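Local coordinates for NTF2-like protein of unknown function (PDB 3HZP) that is of unknown function but adopts an NTF2-like fold, a cone-shaped arrangement of curved sheet and helices, and probably forms a dimer, at residues A[80-85]-A[101-106]. Sequence-based numbering, arbitrary orientation.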
# COMPACT_ATOMS: atom_id res chain seq x y z
N CYS A 80 2.23 8.17 5.00
CA CYS A 80 2.54 9.10 3.94
C CYS A 80 2.36 8.41 2.60
O CYS A 80 3.01 7.37 2.34
CB CYS A 80 3.95 9.69 4.10
SG CYS A 80 4.30 10.99 2.88
N VAL A 81 1.51 8.97 1.77
CA VAL A 81 1.27 8.48 0.43
C VAL A 81 1.82 9.47 -0.55
O VAL A 81 1.54 10.67 -0.42
CB VAL A 81 -0.25 8.28 0.18
CG1 VAL A 81 -0.52 7.84 -1.29
CG2 VAL A 81 -0.85 7.27 1.20
N PHE A 82 2.60 9.01 -1.52
CA PHE A 82 3.25 9.91 -2.45
C PHE A 82 3.47 9.28 -3.79
O PHE A 82 3.38 8.06 -3.95
CB PHE A 82 4.60 10.38 -1.84
CG PHE A 82 5.56 9.27 -1.53
CD1 PHE A 82 5.46 8.57 -0.35
CD2 PHE A 82 6.57 8.92 -2.42
CE1 PHE A 82 6.33 7.54 -0.06
CE2 PHE A 82 7.42 7.87 -2.13
CZ PHE A 82 7.32 7.21 -0.97
N THR A 83 3.73 10.12 -4.79
CA THR A 83 4.19 9.68 -6.09
C THR A 83 5.69 9.85 -6.12
O THR A 83 6.21 10.91 -5.74
CB THR A 83 3.59 10.52 -7.19
OG1 THR A 83 2.18 10.33 -7.21
CG2 THR A 83 4.16 10.09 -8.57
N LEU A 84 6.38 8.78 -6.48
CA LEU A 84 7.84 8.74 -6.55
C LEU A 84 8.21 8.81 -8.02
O LEU A 84 7.83 7.94 -8.81
CB LEU A 84 8.36 7.45 -5.95
CG LEU A 84 9.88 7.27 -5.99
CD1 LEU A 84 10.49 8.19 -5.01
CD2 LEU A 84 10.26 5.78 -5.68
N GLY A 85 8.91 9.84 -8.46
CA GLY A 85 9.32 9.95 -9.86
C GLY A 85 10.78 9.60 -10.01
O GLY A 85 11.61 10.24 -9.37
N VAL A 101 2.96 5.28 -4.00
CA VAL A 101 3.54 4.57 -2.87
C VAL A 101 2.85 4.89 -1.57
O VAL A 101 2.64 6.06 -1.26
CB VAL A 101 5.05 4.95 -2.72
CG1 VAL A 101 5.68 4.17 -1.61
CG2 VAL A 101 5.78 4.78 -4.06
N THR A 102 2.43 3.85 -0.85
CA THR A 102 1.88 3.98 0.51
C THR A 102 2.99 3.58 1.46
O THR A 102 3.52 2.46 1.38
CB THR A 102 0.67 3.09 0.71
OG1 THR A 102 -0.38 3.49 -0.15
CG2 THR A 102 0.21 3.12 2.18
N SER A 103 3.38 4.50 2.34
CA SER A 103 4.43 4.22 3.35
C SER A 103 3.87 4.45 4.73
O SER A 103 3.02 5.33 4.93
CB SER A 103 5.66 5.07 3.09
OG SER A 103 5.44 6.49 3.30
N ILE A 104 4.34 3.66 5.68
CA ILE A 104 3.96 3.77 7.08
C ILE A 104 5.25 3.91 7.88
O ILE A 104 6.25 3.26 7.56
CB ILE A 104 3.18 2.55 7.56
CG1 ILE A 104 1.98 2.29 6.66
CG2 ILE A 104 2.85 2.66 9.03
CD1 ILE A 104 1.00 3.38 6.68
N PHE A 105 5.23 4.78 8.88
CA PHE A 105 6.36 5.09 9.75
C PHE A 105 5.97 4.83 11.20
O PHE A 105 4.80 5.00 11.58
CB PHE A 105 6.72 6.57 9.58
CG PHE A 105 7.40 6.86 8.27
CD1 PHE A 105 6.71 7.00 7.10
CD2 PHE A 105 8.77 6.98 8.27
CE1 PHE A 105 7.48 7.20 5.89
CE2 PHE A 105 9.47 7.20 7.15
CZ PHE A 105 8.83 7.30 5.98
N LYS A 106 6.96 4.43 12.01
CA LYS A 106 6.80 4.29 13.43
C LYS A 106 7.97 4.88 14.14
O LYS A 106 9.10 4.84 13.63
CB LYS A 106 6.68 2.79 13.80
CG LYS A 106 5.36 2.15 13.34
CD LYS A 106 5.08 0.83 14.04
CE LYS A 106 6.17 -0.16 13.68
NZ LYS A 106 5.87 -1.58 14.23
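The ring of Phe-82 lies against Val-101 on the neighbouring antiparallel strand, with Val-101 CB over one face, 3.9 Å from the ring centroid and displaced toward the rim. The closest approach between these two side chains is Phe-82 CZ to Val-101 CG1, 3.5 Å. CG of Phe-82 sits between the backbone N and the carbonyl carbon (chi1 60°), on the side of strand 93-108. At the ring edge, Phe-82 CE1 meets Ser-103 OG in plane at 3.6 Å. Ser-103 OG donates to Cys-80 O (2.8 Å), which also accepts Ser-103 N, so one buried carbonyl takes two bonds from a single residue. Cys-80 N returns a nearly straight bond to Ser-103 O, while Phe-82 and Val-101 exchange a reciprocal backbone pair. An alanine in place of Phe-82 would probably open a gap beside Val-101 and leave the Ser-103 hydroxyl without its aromatic neighbour. The other face is looser: Val-81 and Thr-102, a non-hydrogen-bonded pair, stand side by side, Val-81 CG2 and Thr-102 OG1 4.0 Å apart. Thr-102 OG1 instead hydrogen-bonds Gln-118 and Trp-116 of the second subunit, and Val-81 packs on that same Trp-116. Strands 77-90 and 93-108 form a central antiparallel hairpin of the sheet, flanked by strands 57-72 and 111-119; its Phe-82 face, probably concave as in NTF2-like folds, packs on Leu-12 of helix 4-15.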